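PDB 5DE0: deferrochelatase from Vibrio cholerae, which binds haem b and, as a member of the dye-decolorizing (DyP-type) family, probably acts as a peroxidase. Local coordinates for residues 212-224 with 265-277. Residues are numbered along the deposited sequence; the frame is centred on the assembly and turned at random.
With HEM (protoporphyrin IX containing Fe), chain F.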
loop_
_atom_site.group_PDB
_atom_site.type_symbol
_atom_site.label_atom_id
_atom_site.label_comp_id
_atom_site.label_asym_id
_atom_site.label_seq_id
_atom_site.Cartn_x
_atom_site.Cartn_y
_atom_site.Cartn_z
ATOM N N PRO B 212 9.604 30.943 -13.574
ATOM C CA PRO B 212 8.388 31.352 -14.285
ATOM C C PRO B 212 7.254 31.614 -13.305
ATOM O O PRO B 212 7.144 30.903 -12.306
ATOM C CB PRO B 212 8.075 30.148 -15.182
ATOM C CG PRO B 212 9.370 29.421 -15.312
ATOM C CD PRO B 212 10.069 29.614 -14.002
ATOM N N ALA B 213 6.434 32.620 -13.581
ATOM C CA ALA B 213 5.335 32.964 -12.686
ATOM C C ALA B 213 4.277 31.864 -12.671
ATOM O O ALA B 213 3.592 31.666 -11.670
ATOM C CB ALA B 213 4.717 34.287 -13.091
ATOM N N ALA B 214 4.157 31.148 -13.785
ATOM C CA ALA B 214 3.163 30.090 -13.915
ATOM C C ALA B 214 3.710 28.740 -13.455
ATOM O O ALA B 214 2.970 27.760 -13.375
ATOM C CB ALA B 214 2.673 30.001 -15.351
ATOM N N SER B 215 5.004 28.689 -13.155
ATOM C CA SER B 215 5.596 27.478 -12.597
ATOM C C SER B 215 5.044 27.249 -11.198
ATOM O O SER B 215 4.543 28.180 -10.567
ATOM C CB SER B 215 7.121 27.574 -12.555
ATOM O OG SER B 215 7.546 28.413 -11.495
ATOM N N HIS B 216 5.144 26.017 -10.710
ATOM C CA HIS B 216 4.554 25.665 -9.422
ATOM C C HIS B 216 5.116 26.498 -8.274
ATOM O O HIS B 216 4.359 27.068 -7.487
ATOM C CB HIS B 216 4.754 24.182 -9.123
ATOM C CG HIS B 216 4.041 23.727 -7.890
ATOM N ND1 HIS B 216 2.669 23.755 -7.775
ATOM C CD2 HIS B 216 4.510 23.252 -6.712
ATOM C CE1 HIS B 216 2.320 23.307 -6.582
ATOM N NE2 HIS B 216 3.418 22.997 -5.918
ATOM N N VAL B 217 6.440 26.560 -8.178
ATOM C CA VAL B 217 7.090 27.376 -7.159
ATOM C C VAL B 217 6.723 28.844 -7.359
ATOM O O VAL B 217 6.504 29.574 -6.394
ATOM C CB VAL B 217 8.622 27.202 -7.184
ATOM C CG1 VAL B 217 9.293 28.163 -6.211
ATOM C CG2 VAL B 217 8.993 25.764 -6.853
ATOM N N GLY B 218 6.630 29.266 -8.617
ATOM C CA GLY B 218 6.205 30.617 -8.935
ATOM C C GLY B 218 4.809 30.915 -8.416
ATOM O O GLY B 218 4.484 32.059 -8.096
ATOM N N ARG B 219 3.984 29.874 -8.328
ATOM C CA ARG B 219 2.615 30.009 -7.844
ATOM C C ARG B 219 2.532 30.001 -6.318
ATOM O O ARG B 219 1.708 30.705 -5.735
ATOM C CB ARG B 219 1.737 28.887 -8.404
ATOM C CG ARG B 219 1.555 28.891 -9.916
ATOM C CD ARG B 219 0.548 29.940 -10.372
ATOM N NE ARG B 219 1.127 31.280 -10.442
ATOM C CZ ARG B 219 0.455 32.363 -10.815
ATOM N NH1 ARG B 219 -0.824 32.269 -11.154
ATOM N NH2 ARG B 219 1.061 33.543 -10.848
ATOM N N VAL B 220 3.381 29.206 -5.675
ATOM C CA VAL B 220 3.263 28.986 -4.238
ATOM C C VAL B 220 4.273 29.775 -3.412
ATOM O O VAL B 220 4.104 29.909 -2.198
ATOM C CB VAL B 220 3.406 27.488 -3.888
ATOM C CG1 VAL B 220 2.369 26.671 -4.641
ATOM C CG2 VAL B 220 4.810 27.000 -4.201
ATOM N N ASP B 221 5.320 30.289 -4.051
ATOM C CA ASP B 221 6.267 31.149 -3.347
ATOM C C ASP B 221 5.707 32.563 -3.287
ATOM O O ASP B 221 6.073 33.428 -4.087
ATOM C CB ASP B 221 7.639 31.142 -4.025
ATOM C CG ASP B 221 8.685 31.909 -3.237
ATOM O OD1 ASP B 221 8.827 33.129 -3.462
ATOM O OD2 ASP B 221 9.364 31.289 -2.391
ATOM N N ILE B 222 4.810 32.790 -2.336
ATOM C CA ILE B 222 4.128 34.070 -2.214
ATOM C C ILE B 222 4.562 34.832 -0.965
ATOM O O ILE B 222 4.539 34.287 0.145
ATOM C CB ILE B 222 2.594 33.882 -2.175
ATOM C CG1 ILE B 222 2.128 33.087 -3.395
ATOM C CG2 ILE B 222 1.893 35.232 -2.112
ATOM C CD1 ILE B 222 0.663 32.721 -3.350
ATOM N N LYS B 223 4.976 36.084 -1.153
ATOM C CA LYS B 223 5.243 36.977 -0.032
ATOM C C LYS B 223 4.436 38.258 -0.215
ATOM O O LYS B 223 4.469 38.880 -1.277
ATOM C CB LYS B 223 6.744 37.272 0.101
ATOM C CG LYS B 223 7.403 37.868 -1.142
ATOM C CD LYS B 223 8.854 38.244 -0.860
ATOM C CE LYS B 223 9.465 39.028 -2.012
ATOM N NZ LYS B 223 10.863 39.457 -1.711
ATOM N N GLU B 224 3.712 38.644 0.831
ATOM C CA GLU B 224 2.773 39.759 0.753
ATOM C C GLU B 224 2.908 40.702 1.943
ATOM O O GLU B 224 2.347 41.796 1.948
ATOM C CB GLU B 224 1.340 39.231 0.679
ATOM C CG GLU B 224 1.040 38.211 1.768
ATOM C CD GLU B 224 -0.440 37.962 1.966
ATOM O OE1 GLU B 224 -0.862 37.827 3.134
ATOM O OE2 GLU B 224 -1.180 37.886 0.961
ATOM N N SER B 265 -3.977 31.019 -5.987
ATOM C CA SER B 265 -2.908 31.341 -6.924
ATOM C C SER B 265 -2.699 30.200 -7.915
ATOM O O SER B 265 -2.431 30.428 -9.094
ATOM C CB SER B 265 -1.608 31.635 -6.173
ATOM O OG SER B 265 -0.540 31.879 -7.069
ATOM N N MET B 266 -2.834 28.969 -7.429
ATOM C CA MET B 266 -2.622 27.786 -8.257
ATOM C C MET B 266 -3.758 27.558 -9.244
ATOM O O MET B 266 -3.530 27.152 -10.382
ATOM C CB MET B 266 -2.453 26.541 -7.381
ATOM C CG MET B 266 -1.097 26.423 -6.704
ATOM S SD MET B 266 -1.010 24.984 -5.626
ATOM C CE MET B 266 -1.434 23.677 -6.776
ATOM N N TYR B 267 -4.984 27.825 -8.805
ATOM C CA TYR B 267 -6.158 27.493 -9.603
ATOM C C TYR B 267 -6.754 28.700 -10.326
ATOM O O TYR B 267 -7.931 28.700 -10.687
ATOM C CB TYR B 267 -7.215 26.825 -8.719
ATOM C CG TYR B 267 -6.892 25.379 -8.399
ATOM C CD1 TYR B 267 -7.407 24.348 -9.177
ATOM C CD2 TYR B 267 -6.064 25.047 -7.334
ATOM C CE1 TYR B 267 -7.113 23.026 -8.898
ATOM C CE2 TYR B 267 -5.764 23.723 -7.049
ATOM C CZ TYR B 267 -6.292 22.719 -7.834
ATOM O OH TYR B 267 -6.000 21.404 -7.556
ATOM N N GLY B 268 -5.931 29.722 -10.538
ATOM C CA GLY B 268 -6.296 30.840 -11.391
ATOM C C GLY B 268 -7.307 31.833 -10.844
ATOM O O GLY B 268 -7.926 32.569 -11.610
ATOM N N VAL B 269 -7.476 31.862 -9.526
ATOM C CA VAL B 269 -8.388 32.817 -8.904
ATOM C C VAL B 269 -7.714 34.177 -8.735
ATOM O O VAL B 269 -8.342 35.222 -8.915
ATOM C CB VAL B 269 -8.884 32.316 -7.533
ATOM C CG1 VAL B 269 -9.740 33.376 -6.850
ATOM C CG2 VAL B 269 -9.662 31.021 -7.693
ATOM N N THR B 270 -6.426 34.153 -8.407
ATOM C CA THR B 270 -5.678 35.378 -8.143
ATOM C C THR B 270 -5.274 36.105 -9.428
ATOM O O THR B 270 -5.651 37.257 -9.642
ATOM C CB THR B 270 -4.411 35.088 -7.317
ATOM O OG1 THR B 270 -4.751 34.284 -6.181
ATOM C CG2 THR B 270 -3.771 36.387 -6.848
ATOM N N ASP B 271 -4.509 35.423 -10.276
ATOM C CA ASP B 271 -3.937 36.030 -11.475
ATOM C C ASP B 271 -4.744 35.739 -12.732
ATOM O O ASP B 271 -4.708 36.506 -13.694
ATOM C CB ASP B 271 -2.500 35.543 -11.680
ATOM C CG ASP B 271 -1.538 36.112 -10.661
ATOM O OD1 ASP B 271 -0.315 35.947 -10.844
ATOM O OD2 ASP B 271 -2.005 36.729 -9.681
ATOM N N GLY B 272 -5.462 34.622 -12.723
ATOM C CA GLY B 272 -6.128 34.146 -13.919
ATOM C C GLY B 272 -5.301 33.050 -14.563
ATOM O O GLY B 272 -5.776 32.330 -15.443
ATOM N N LYS B 273 -4.053 32.926 -14.122
ATOM C CA LYS B 273 -3.179 31.860 -14.598
ATOM C C LYS B 273 -3.214 30.655 -13.665
ATOM O O LYS B 273 -3.208 30.804 -12.442
ATOM C CB LYS B 273 -1.740 32.354 -14.742
ATOM C CG LYS B 273 -1.423 32.986 -16.081
ATOM C CD LYS B 273 -1.811 34.447 -16.109
ATOM C CE LYS B 273 -1.328 35.105 -17.387
ATOM N NZ LYS B 273 -1.227 36.577 -17.232
ATOM N N THR B 274 -3.244 29.464 -14.252
ATOM C CA THR B 274 -3.245 28.233 -13.478
ATOM C C THR B 274 -1.839 27.665 -13.363
ATOM O O THR B 274 -0.943 28.030 -14.125
ATOM C CB THR B 274 -4.162 27.173 -14.102
ATOM O OG1 THR B 274 -3.707 26.869 -15.426
ATOM C CG2 THR B 274 -5.596 27.675 -14.163
ATOM N N ASP B 275 -1.655 26.767 -12.403
ATOM C CA ASP B 275 -0.373 26.110 -12.189
ATOM C C ASP B 275 -0.047 25.175 -13.352
ATOM O O ASP B 275 -0.893 24.388 -13.783
ATOM C CB ASP B 275 -0.389 25.333 -10.867
ATOM C CG ASP B 275 1.003 24.992 -10.365
ATOM O OD1 ASP B 275 1.885 24.671 -11.189
ATOM O OD2 ASP B 275 1.215 25.047 -9.135
ATOM N N GLN B 276 1.179 25.269 -13.857
ATOM C CA GLN B 276 1.638 24.399 -14.934
ATOM C C GLN B 276 1.682 22.939 -14.485
ATOM O O GLN B 276 1.496 22.029 -15.294
ATOM C CB GLN B 276 3.018 24.838 -15.429
ATOM C CG GLN B 276 3.032 26.187 -16.130
ATOM C CD GLN B 276 2.340 26.153 -17.479
ATOM O OE1 GLN B 276 2.561 25.246 -18.280
ATOM N NE2 GLN B 276 1.493 27.144 -17.736
ATOM N N LEU B 277 1.930 22.722 -13.195
ATOM C CA LEU B 277 1.972 21.373 -12.639
ATOM C C LEU B 277 0.616 20.684 -12.749
ATOM O O LEU B 277 0.541 19.464 -12.907
ATOM C CB LEU B 277 2.424 21.408 -11.176
ATOM C CG LEU B 277 2.402 20.088 -10.397
ATOM C CD1 LEU B 277 3.314 19.051 -11.040
ATOM C CD2 LEU B 277 2.791 20.317 -8.947
HETATM C CHA HEM F . 7.330 23.286 -3.264
HETATM C CHB HEM F . 2.869 24.171 -1.576
HETATM C CHC HEM F . 1.043 20.713 -4.470
HETATM C CHD HEM F . 5.568 19.283 -5.472
HETATM C C1A HEM F . 6.282 23.832 -2.556
HETATM C C2A HEM F . 6.369 24.909 -1.589
HETATM C C3A HEM F . 5.139 25.149 -1.123
HETATM C C4A HEM F . 4.228 24.235 -1.779
HETATM C CMA HEM F . 4.738 26.209 -0.074
HETATM C CAA HEM F . 7.663 25.645 -1.178
HETATM C CBA HEM F . 7.693 27.006 -1.872
HETATM C CGA HEM F . 9.014 27.680 -1.625
HETATM O O1A HEM F . 10.007 27.317 -2.307
HETATM O O2A HEM F . 9.069 28.581 -0.750
HETATM C C1B HEM F . 1.986 23.376 -2.271
HETATM C C2B HEM F . 0.547 23.506 -2.249
HETATM C C3B HEM F . 0.027 22.562 -3.033
HETATM C C4B HEM F . 1.125 21.788 -3.602
HETATM C CMB HEM F . -0.260 24.549 -1.443
HETATM C CAB HEM F . -1.494 22.395 -3.249
HETATM C CBB HEM F . -2.006 21.416 -3.991
HETATM C C1C HEM F . 2.108 19.993 -4.974
HETATM C C2C HEM F . 2.029 18.812 -5.815
HETATM C C3C HEM F . 3.289 18.419 -6.087
HETATM C C4C HEM F . 4.192 19.345 -5.432
HETATM C CMC HEM F . 0.701 18.165 -6.274
HETATM C CAC HEM F . 3.811 17.232 -6.936
HETATM C CBC HEM F . 3.041 16.414 -7.661
HETATM C C1D HEM F . 6.451 20.270 -5.087
HETATM C C2D HEM F . 7.832 20.362 -5.503
HETATM C C3D HEM F . 8.386 21.613 -4.811
HETATM C C4D HEM F . 7.282 22.152 -4.047
HETATM C CMD HEM F . 8.596 19.406 -6.444
HETATM C CAD HEM F . 9.817 22.177 -4.918
HETATM C CBD HEM F . 10.727 21.533 -3.878
HETATM C CGD HEM F . 10.271 21.906 -2.493
HETATM O O1D HEM F . 9.565 21.084 -1.853
HETATM O O2D HEM F . 10.612 23.022 -2.022
HETATM N NA HEM F . 4.960 23.446 -2.645
HETATM N NB HEM F . 2.304 22.320 -3.107
HETATM N NC HEM F . 3.441 20.288 -4.765
HETATM N ND HEM F . 6.171 21.335 -4.238
HETATM FE FE HEM F . 4.229 21.891 -3.765
#
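Arg219 NH2 meets Asp271 OD1 at 2.8 Å, a salt bridge at the outer end of this contact in which NH2 approaches the oxygen from above the carboxylate plane. The arginine chain bends at chi2 and chi3 (-78° and 80°), which turns its guanidinium toward the loop that follows helix 257-266; there NH1 makes weak bonds to Ser265 O and Lys273 O, while Ser265 OG lies over one face of the group. That hydroxyl donates in turn to Arg219 O (2.9 Å), in the carbonyl plane and on a lone pair. A backbone bond from Gln276 N to Ala214 O (3.1 Å) joins the loop before helix 216-220 to the second segment.

At the inner end, the same interlocking illustrates how a haem peroxidase holds its proximal ligand. His216 binds the haem iron through NE2, and ND1 donates to Asp275 OD2 near the ring plane, a bond modelled so short that its exact length is doubtful. Asp275 OD1 accepts from Leu277 N (2.8 Å), an Asx turn that helps set the carboxylate. Leu277 CD2 makes a CH-pi contact 3.7 Å from the His216 ring centroid, Val220 CG1 lies over the opposite face, offset toward the rim, and Met266 CE lies at the edge.

Thus helix 216-220, bonded through His216 to Val197 of helix 191-198, packs against the end of helix 257-266 and the loop beyond it, where the Tyr267 side chain touches strands 172-181 and 89-91.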